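Local coordinates for protein uncharacterized esterase YxiM (Bacillus subtilis, PDB 2O14) that probably hydrolyses ester bonds as a GDSL-family esterase, joining a galactose-binding-like domain to a catalytic domain, although its substrate is not established, at residues 89-94 and 130-135; 238-243 and 275-280; 299-304 and 310-315. All coordinates share one frame; numbering follows the deposited sequence.

Contact 1. Residues 89-94 and 130-135; sequences YEVKVT and GQLNLL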
loop_
_atom_site.group_PDB
_atom_site.type_symbol
_atom_site.label_atom_id
_atom_site.label_comp_id
_atom_site.label_asym_id
_atom_site.label_seq_id
_atom_site.Cartn_x
_atom_site.Cartn_y
_atom_site.Cartn_z
ATOM N N TYR A 89 -1.747 17.784 -2.850
ATOM C CA TYR A 89 -2.450 17.374 -4.061
ATOM C C TYR A 89 -3.003 15.956 -4.029
ATOM O O TYR A 89 -2.500 15.088 -3.316
ATOM C CB TYR A 89 -1.533 17.495 -5.284
ATOM C CG TYR A 89 -1.265 18.911 -5.728
ATOM C CD1 TYR A 89 -0.327 19.705 -5.076
ATOM C CD2 TYR A 89 -1.974 19.469 -6.789
ATOM C CE1 TYR A 89 -0.099 21.022 -5.475
ATOM C CE2 TYR A 89 -1.757 20.782 -7.194
ATOM C CZ TYR A 89 -0.818 21.553 -6.534
ATOM O OH TYR A 89 -0.593 22.852 -6.933
ATOM N N GLU A 90 -4.053 15.739 -4.809
ATOM C CA GLU A 90 -4.655 14.427 -4.928
ATOM C C GLU A 90 -4.224 13.951 -6.301
ATOM O O GLU A 90 -4.398 14.665 -7.286
ATOM C CB GLU A 90 -6.181 14.508 -4.881
ATOM C CG GLU A 90 -6.861 13.158 -5.110
ATOM C CD GLU A 90 -8.376 13.262 -5.184
ATOM O OE1 GLU A 90 -8.904 13.690 -6.239
ATOM O OE2 GLU A 90 -9.036 12.917 -4.182
ATOM N N VAL A 91 -3.649 12.756 -6.366
ATOM C CA VAL A 91 -3.205 12.212 -7.635
ATOM C C VAL A 91 -3.920 10.906 -7.965
ATOM O O VAL A 91 -3.804 9.918 -7.237
ATOM C CB VAL A 91 -1.686 11.949 -7.631
ATOM C CG1 VAL A 91 -1.249 11.403 -8.989
ATOM C CG2 VAL A 91 -0.941 13.225 -7.313
ATOM N N LYS A 92 -4.677 10.911 -9.053
ATOM C CA LYS A 92 -5.371 9.709 -9.479
ATOM C C LYS A 92 -4.502 9.120 -10.581
ATOM O O LYS A 92 -4.200 9.791 -11.565
ATOM C CB LYS A 92 -6.756 10.042 -10.028
ATOM C CG LYS A 92 -7.492 8.823 -10.557
ATOM C CD LYS A 92 -8.640 9.226 -11.469
ATOM C CE LYS A 92 -9.280 8.017 -12.128
ATOM N NZ LYS A 92 -10.352 8.434 -13.079
ATOM N N VAL A 93 -4.092 7.870 -10.402
ATOM C CA VAL A 93 -3.232 7.200 -11.370
ATOM C C VAL A 93 -3.981 6.155 -12.180
ATOM O O VAL A 93 -4.758 5.378 -11.631
ATOM C CB VAL A 93 -2.055 6.479 -10.671
ATOM C CG1 VAL A 93 -1.160 5.809 -11.710
ATOM C CG2 VAL A 93 -1.267 7.457 -9.829
ATOM N N THR A 94 -3.734 6.141 -13.487
ATOM C CA THR A 94 -4.348 5.167 -14.384
ATOM C C THR A 94 -3.216 4.579 -15.217
ATOM O O THR A 94 -2.643 5.263 -16.062
ATOM C CB THR A 94 -5.366 5.819 -15.342
ATOM O OG1 THR A 94 -6.343 6.549 -14.589
ATOM C CG2 THR A 94 -6.068 4.742 -16.167
ATOM N N GLY A 130 7.720 22.947 -5.552
ATOM C CA GLY A 130 7.050 23.466 -6.732
ATOM C C GLY A 130 6.996 22.569 -7.955
ATOM O O GLY A 130 6.684 23.044 -9.047
ATOM N N GLN A 131 7.280 21.280 -7.789
ATOM C CA GLN A 131 7.254 20.353 -8.919
ATOM C C GLN A 131 7.053 18.904 -8.481
ATOM O O GLN A 131 7.645 18.455 -7.495
ATOM C CB GLN A 131 8.562 20.467 -9.713
ATOM C CG GLN A 131 8.587 19.674 -11.005
ATOM C CD GLN A 131 9.921 19.786 -11.724
ATOM O OE1 GLN A 131 10.912 19.196 -11.305
ATOM N NE2 GLN A 131 9.950 20.555 -12.805
ATOM N N LEU A 132 6.216 18.179 -9.220
ATOM C CA LEU A 132 5.933 16.772 -8.928
ATOM C C LEU A 132 6.694 15.898 -9.924
ATOM O O LEU A 132 6.641 16.141 -11.130
ATOM C CB LEU A 132 4.429 16.504 -9.056
ATOM C CG LEU A 132 3.967 15.046 -8.941
ATOM C CD1 LEU A 132 4.202 14.529 -7.527
ATOM C CD2 LEU A 132 2.493 14.952 -9.299
ATOM N N ASN A 133 7.405 14.889 -9.421
ATOM C CA ASN A 133 8.170 13.988 -10.281
ATOM C C ASN A 133 7.717 12.567 -9.987
ATOM O O ASN A 133 7.983 12.018 -8.911
ATOM C CB ASN A 133 9.669 14.152 -10.021
ATOM C CG ASN A 133 10.076 15.618 -9.915
ATOM O OD1 ASN A 133 9.938 16.232 -8.861
ATOM N ND2 ASN A 133 10.551 16.189 -11.017
ATOM N N LEU A 134 7.036 11.978 -10.963
ATOM C CA LEU A 134 6.461 10.648 -10.816
ATOM C C LEU A 134 6.864 9.649 -11.899
ATOM O O LEU A 134 7.220 10.026 -13.014
ATOM C CB LEU A 134 4.930 10.805 -10.781
ATOM C CG LEU A 134 3.965 9.617 -10.745
ATOM C CD1 LEU A 134 2.588 10.105 -10.314
ATOM C CD2 LEU A 134 3.897 8.955 -12.119
ATOM N N LEU A 135 6.831 8.367 -11.549
ATOM C CA LEU A 135 7.131 7.305 -12.504
ATOM C C LEU A 135 6.423 6.045 -12.039
ATOM O O LEU A 135 5.991 5.952 -10.885
ATOM C CB LEU A 135 8.640 7.029 -12.610
ATOM C CG LEU A 135 9.368 6.266 -11.491
ATOM C CD1 LEU A 135 10.560 5.526 -12.082
ATOM C CD2 LEU A 135 9.819 7.219 -10.385
#
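No flat group enters the meeting of Val91 with Leu132 and Leu134; the planar amides of Gln131 and Asn133 sit on the other face of strand 131-138. There Asn133 ND2 donates to Gln131 OE1 over 3.0 Å in a nearly straight bond (165°). The acceptor lies close to the amide plane of Asn133, while the donor stands above the carbonyl plane of Gln131, 49° out of it, so one amide is turned well against the other. Their further bonds, from Asn133 ND2 to Asn81 and from Gln131 NE2 to Asp83, tie this face to strand 80-83.

On the inner face the contact is wholly apolar and light. Val91 spreads its two methyls over two leucines: CG2 meets CD2 of Leu132 at 4.3 Å, and CG1 meets CD1 of Leu134, also at 4.3 Å. Both leucines hold CG anti to the backbone N (chi1 173° and 175°) and offer their extended methyl, which carries each chain outward to the valine. Phe123 packs beside Val91, and Val103 bridges Val93 and Leu134. Strands 87-95 and 131-138 belong to different sheets and run in roughly the same direction, their facing residues buried between the layers, as in the beta-sandwich of galactose-binding-like domains.

Contact 2. Residues 238-243 and 275-280; sequences LGINDT and STPQGR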
loop_
_atom_site.group_PDB
_atom_site.type_symbol
_atom_site.label_atom_id
_atom_site.label_comp_id
_atom_site.label_asym_id
_atom_site.label_seq_id
_atom_site.Cartn_x
_atom_site.Cartn_y
_atom_site.Cartn_z
ATOM N N LEU A 238 3.310 -8.180 10.438
ATOM C CA LEU A 238 4.215 -9.060 9.710
ATOM C C LEU A 238 4.519 -10.240 10.620
ATOM O O LEU A 238 4.174 -10.222 11.803
ATOM C CB LEU A 238 5.510 -8.320 9.347
ATOM C CG LEU A 238 5.402 -7.217 8.288
ATOM C CD1 LEU A 238 6.686 -6.403 8.253
ATOM C CD2 LEU A 238 5.125 -7.836 6.922
ATOM N N GLY A 239 5.155 -11.268 10.072
ATOM C CA GLY A 239 5.482 -12.434 10.870
ATOM C C GLY A 239 5.161 -13.734 10.155
ATOM O O GLY A 239 5.753 -14.778 10.448
ATOM N N ILE A 240 4.231 -13.677 9.207
ATOM C CA ILE A 240 3.841 -14.866 8.469
ATOM C C ILE A 240 4.988 -15.397 7.613
ATOM O O ILE A 240 5.472 -16.513 7.828
ATOM C CB ILE A 240 2.609 -14.582 7.577
ATOM C CG1 ILE A 240 1.416 -14.195 8.453
ATOM C CG2 ILE A 240 2.264 -15.813 6.742
ATOM C CD1 ILE A 240 0.161 -13.859 7.664
ATOM N N ASN A 241 5.433 -14.592 6.654
ATOM C CA ASN A 241 6.516 -14.982 5.755
ATOM C C ASN A 241 7.856 -15.043 6.476
ATOM O O ASN A 241 8.774 -15.756 6.060
ATOM C CB ASN A 241 6.588 -13.992 4.588
ATOM C CG ASN A 241 5.308 -13.977 3.767
ATOM O OD1 ASN A 241 5.096 -14.836 2.908
ATOM N ND2 ASN A 241 4.439 -13.013 4.043
ATOM N N ASP A 242 7.960 -14.295 7.567
ATOM C CA ASP A 242 9.183 -14.253 8.346
ATOM C C ASP A 242 9.594 -15.616 8.902
ATOM O O ASP A 242 10.781 -15.858 9.140
ATOM C CB ASP A 242 9.023 -13.251 9.489
ATOM C CG ASP A 242 8.641 -11.868 8.993
ATOM O OD1 ASP A 242 7.505 -11.697 8.507
ATOM O OD2 ASP A 242 9.485 -10.954 9.075
ATOM N N THR A 243 8.625 -16.505 9.102
ATOM C CA THR A 243 8.915 -17.827 9.646
ATOM C C THR A 243 9.422 -18.814 8.597
ATOM O O THR A 243 9.900 -19.898 8.938
ATOM C CB THR A 243 7.677 -18.441 10.347
ATOM O OG1 THR A 243 6.599 -18.559 9.411
ATOM C CG2 THR A 243 7.242 -17.568 11.520
ATOM N N SER A 275 0.161 -5.656 15.132
ATOM C CA SER A 275 -0.897 -6.653 15.047
ATOM C C SER A 275 -0.337 -8.059 14.897
ATOM O O SER A 275 0.578 -8.290 14.108
ATOM C CB SER A 275 -1.812 -6.346 13.860
ATOM O OG SER A 275 -2.790 -7.362 13.687
ATOM N N THR A 276 -0.877 -9.000 15.664
ATOM C CA THR A 276 -0.442 -10.387 15.568
ATOM C C THR A 276 -1.229 -10.971 14.400
ATOM O O THR A 276 -2.459 -10.957 14.401
ATOM C CB THR A 276 -0.758 -11.173 16.862
ATOM O OG1 THR A 276 -2.155 -11.057 17.166
ATOM C CG2 THR A 276 0.064 -10.623 18.028
ATOM N N PRO A 277 -0.531 -11.468 13.367
ATOM C CA PRO A 277 -1.264 -12.027 12.228
ATOM C C PRO A 277 -2.133 -13.240 12.554
ATOM O O PRO A 277 -1.739 -14.115 13.331
ATOM C CB PRO A 277 -0.157 -12.334 11.213
ATOM C CG PRO A 277 1.060 -12.538 12.061
ATOM C CD PRO A 277 0.924 -11.489 13.134
ATOM N N GLN A 278 -3.328 -13.277 11.974
ATOM C CA GLN A 278 -4.235 -14.396 12.197
ATOM C C GLN A 278 -3.612 -15.670 11.642
ATOM O O GLN A 278 -2.656 -15.609 10.861
ATOM C CB GLN A 278 -5.587 -14.136 11.539
ATOM C CG GLN A 278 -5.603 -13.017 10.525
ATOM C CD GLN A 278 -4.735 -13.296 9.328
ATOM O OE1 GLN A 278 -4.828 -14.361 8.720
ATOM N NE2 GLN A 278 -3.890 -12.340 8.972
ATOM N N GLY A 279 -4.148 -16.818 12.051
ATOM C CA GLY A 279 -3.611 -18.090 11.596
ATOM C C GLY A 279 -4.238 -18.635 10.329
ATOM O O GLY A 279 -4.797 -17.887 9.524
ATOM N N ARG A 280 -4.135 -19.947 10.146
ATOM C CA ARG A 280 -4.699 -20.603 8.972
ATOM C C ARG A 280 -6.163 -20.973 9.205
ATOM O O ARG A 280 -6.590 -21.179 10.344
ATOM C CB ARG A 280 -3.896 -21.860 8.629
ATOM C CG ARG A 280 -2.493 -21.586 8.093
ATOM C CD ARG A 280 -1.733 -22.889 7.881
ATOM N NE ARG A 280 -0.386 -22.680 7.352
ATOM C CZ ARG A 280 -0.119 -22.272 6.114
ATOM N NH1 ARG A 280 -1.107 -22.023 5.264
ATOM N NH2 ARG A 280 1.140 -22.117 5.723
HETATM O O HOH W 1 3.364 -7.906 13.457
#
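Ile240 and Pro277 lie alongside each other, their side chains sliding past in opposite directions. The flank of the isoleucine does the touching: CG1 comes within 3.7 Å of Pro277 CB, and CD1 follows along the same edge at 3.9 Å from that CB. Because CG1 is placed anti to the carbonyl carbon and beside the backbone N (chi1 -62°), the ethyl branch swings to the proline although the CB bond itself does not point there. Pro277 faces the opposing loop directly. Its CD also approaches Leu238 O, at 3.7 Å, and Trp296 and Ile301 add to its surroundings.

Where the two loops leave the ends of neighbouring parallel strands, the backbones are joined through water. Water 1 accepts from Leu238 N at 3.0 Å and donates to Ser275 O at 2.9 Å, just beyond the direct bonding of Ser275 to Leu236.

Internal bonds shape the loop behind Ile240. Thr243 OG1 donates to Ile240 O over 2.8 Å, tilted 19° from the carbonyl plane, while Asp242 OD1 receives a weak bond from Gly239 N. The second oxygen, OD2, is held by Ala212 N, so the carboxylate ties the turn to helix 212-217. Gly239 takes backbone angles at which a side chain would jam against the carbonyl O of Leu238.

The side chain of Ile240 lies about 7 Å from those of Ser171 and His342, the probable nucleophile and histidine of the active site. Gly239 to Asp242 read as the GxND block of SGNH hydrolases, whose asparagine, here Asn241, probably contributes to the oxyanion hole.

Contact 3. Residues 299-304 and 310-315; sequences ASILAL and TYLIDL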
loop_
_atom_site.group_PDB
_atom_site.type_symbol
_atom_site.label_atom_id
_atom_site.label_comp_id
_atom_site.label_asym_id
_atom_site.label_seq_id
_atom_site.Cartn_x
_atom_site.Cartn_y
_atom_site.Cartn_z
ATOM N N ALA A 299 4.885 -14.487 19.675
ATOM C CA ALA A 299 5.540 -14.238 20.954
ATOM C C ALA A 299 6.376 -12.953 20.949
ATOM O O ALA A 299 6.318 -12.160 21.893
ATOM C CB ALA A 299 6.415 -15.437 21.325
ATOM N N SER A 300 7.146 -12.749 19.883
ATOM C CA SER A 300 7.995 -11.568 19.760
ATOM C C SER A 300 7.199 -10.291 19.569
ATOM O O SER A 300 7.598 -9.226 20.043
ATOM C CB SER A 300 8.970 -11.730 18.590
ATOM O OG SER A 300 9.902 -12.761 18.860
ATOM N N ILE A 301 6.079 -10.395 18.863
ATOM C CA ILE A 301 5.229 -9.236 18.624
ATOM C C ILE A 301 4.636 -8.741 19.948
ATOM O O ILE A 301 4.569 -7.536 20.193
ATOM C CB ILE A 301 4.091 -9.580 17.632
ATOM C CG1 ILE A 301 4.690 -10.037 16.300
ATOM C CG2 ILE A 301 3.206 -8.364 17.401
ATOM C CD1 ILE A 301 3.669 -10.515 15.294
ATOM N N LEU A 302 4.213 -9.669 20.803
ATOM C CA LEU A 302 3.641 -9.295 22.098
ATOM C C LEU A 302 4.711 -8.601 22.939
ATOM O O LEU A 302 4.472 -7.547 23.528
ATOM C CB LEU A 302 3.130 -10.533 22.840
ATOM C CG LEU A 302 2.074 -11.382 22.124
ATOM C CD1 LEU A 302 1.811 -12.646 22.925
ATOM C CD2 LEU A 302 0.793 -10.580 21.945
ATOM N N ALA A 303 5.896 -9.200 22.981
ATOM C CA ALA A 303 7.007 -8.649 23.746
ATOM C C ALA A 303 7.378 -7.241 23.279
ATOM O O ALA A 303 7.573 -6.338 24.096
ATOM C CB ALA A 303 8.214 -9.571 23.637
ATOM N N LEU A 304 7.475 -7.059 21.964
ATOM C CA LEU A 304 7.818 -5.763 21.388
ATOM C C LEU A 304 6.820 -4.674 21.764
ATOM O O LEU A 304 7.200 -3.526 21.983
ATOM C CB LEU A 304 7.902 -5.867 19.863
ATOM C CG LEU A 304 9.197 -6.425 19.268
ATOM C CD1 LEU A 304 8.984 -6.791 17.801
ATOM C CD2 LEU A 304 10.301 -5.391 19.416
ATOM N N THR A 310 4.056 0.158 22.399
ATOM C CA THR A 310 3.244 0.453 21.228
ATOM C C THR A 310 1.836 -0.058 21.507
ATOM O O THR A 310 1.618 -0.768 22.488
ATOM C CB THR A 310 3.770 -0.272 19.978
ATOM O OG1 THR A 310 3.503 -1.678 20.092
ATOM C CG2 THR A 310 5.271 -0.061 19.831
ATOM N N TYR A 311 0.878 0.319 20.665
ATOM C CA TYR A 311 -0.486 -0.166 20.821
ATOM C C TYR A 311 -0.452 -1.580 20.253
ATOM O O TYR A 311 0.424 -1.904 19.443
ATOM C CB TYR A 311 -1.465 0.705 20.035
ATOM C CG TYR A 311 -1.696 2.064 20.654
ATOM C CD1 TYR A 311 -2.360 2.193 21.874
ATOM C CD2 TYR A 311 -1.237 3.220 20.033
ATOM C CE1 TYR A 311 -2.560 3.444 22.458
ATOM C CE2 TYR A 311 -1.430 4.478 20.607
ATOM C CZ TYR A 311 -2.091 4.582 21.817
ATOM O OH TYR A 311 -2.281 5.822 22.385
ATOM N N LEU A 312 -1.388 -2.423 20.667
ATOM C CA LEU A 312 -1.405 -3.805 20.200
ATOM C C LEU A 312 -2.794 -4.372 19.956
ATOM O O LEU A 312 -3.675 -4.294 20.822
ATOM C CB LEU A 312 -0.681 -4.707 21.210
ATOM C CG LEU A 312 -0.708 -6.213 20.928
ATOM C CD1 LEU A 312 0.223 -6.533 19.769
ATOM C CD2 LEU A 312 -0.280 -6.981 22.177
ATOM N N ILE A 313 -2.975 -4.943 18.768
ATOM C CA ILE A 313 -4.226 -5.583 18.387
ATOM C C ILE A 313 -3.845 -7.048 18.255
ATOM O O ILE A 313 -3.082 -7.410 17.357
ATOM C CB ILE A 313 -4.740 -5.104 17.012
ATOM C CG1 ILE A 313 -4.949 -3.590 17.014
ATOM C CG2 ILE A 313 -6.049 -5.809 16.678
ATOM C CD1 ILE A 313 -6.009 -3.119 17.975
ATOM N N ASP A 314 -4.345 -7.888 19.155
ATOM C CA ASP A 314 -4.021 -9.312 19.097
ATOM C C ASP A 314 -4.995 -9.977 18.138
ATOM O O ASP A 314 -5.783 -10.841 18.530
ATOM C CB ASP A 314 -4.145 -9.953 20.480
ATOM C CG ASP A 314 -3.254 -11.168 20.639
ATOM O OD1 ASP A 314 -2.952 -11.831 19.621
ATOM O OD2 ASP A 314 -2.862 -11.467 21.785
ATOM N N LEU A 315 -4.934 -9.571 16.875
ATOM C CA LEU A 315 -5.829 -10.111 15.862
ATOM C C LEU A 315 -5.770 -11.635 15.783
ATOM O O LEU A 315 -6.739 -12.280 15.383
ATOM C CB LEU A 315 -5.500 -9.493 14.503
ATOM C CG LEU A 315 -6.581 -9.573 13.426
ATOM C CD1 LEU A 315 -7.891 -9.023 13.972
ATOM C CD2 LEU A 315 -6.130 -8.777 12.202
#
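A carboxylate oxygen and a leucine methyl share an otherwise greasy interface: Asp314 OD2 lies 3.8 Å from CD2 of Leu302. That methyl is also 3.8 Å from Leu312 CD2, which places it at the boundary between apolar packing and a charged group. The contact with Leu302 does not account for the polar end of Asp314. Its OD2 forms a salt bridge with Arg298, at the start of helix 298-307, which also carries Leu302, and OD1 is bonded to the hydroxyl of Thr276, two partners that fix how the carboxylate is turned.

The CB bond of Leu312 points toward the helix, and its fork is divided between two residues. CD2 takes the Leu302 side, whereas CD1 touches Ile301 CG2 at 4.2 Å. Leu302 arrives differently: its CG stands anti to the carbonyl carbon (chi1 -58°), bringing the end of the chain closer to the strand than its CB bond would suggest, and the two leucines cross obliquely. Helix 298-307 is the connection in a beta-alpha-beta crossover from strand 271-275 to strand 311-313, the latter an outermost strand of the five-stranded parallel sheet, so these leucines pack the helix on to the strand that it precedes.

Beyond the strand the chain bends sharply. Asp314 is the centre of an inverse gamma turn, in which Leu315 N gives a weak bond to Ile313 O at 2.9 Å, and it occupies the N-cap position of helix 315-326. At the other end of the strand, Thr310 OG1 donates to Tyr311 O over 3.2 Å, approaching from above the carbonyl plane, while its side chain touches Ile262 of helix 251-266.

How the contacts relate
From the N terminus, contact 1 closes first, bringing 130-135 back over 89-94 after 35 mostly strand residues and joining the two layers of the galactose-binding-like part. Only then does the chain enter the hydrolase part, where 275-280 returns to 238-243 across helix 251-266 and strand 271-275. Contact 3 follows with only five residues between its segments, the end of helix 298-307 and a tight turn. The three stand in series; none crosses or encloses another. Contact 1 is remote, its centre about 34 Å from that of contact 2, on the opposite side of the chain's centre. Contacts 2 and 3 touch: Thr276 N lies 3.2 Å from Ile313 O, a probable hydrogen bond, and Leu238 O packs on Ile301.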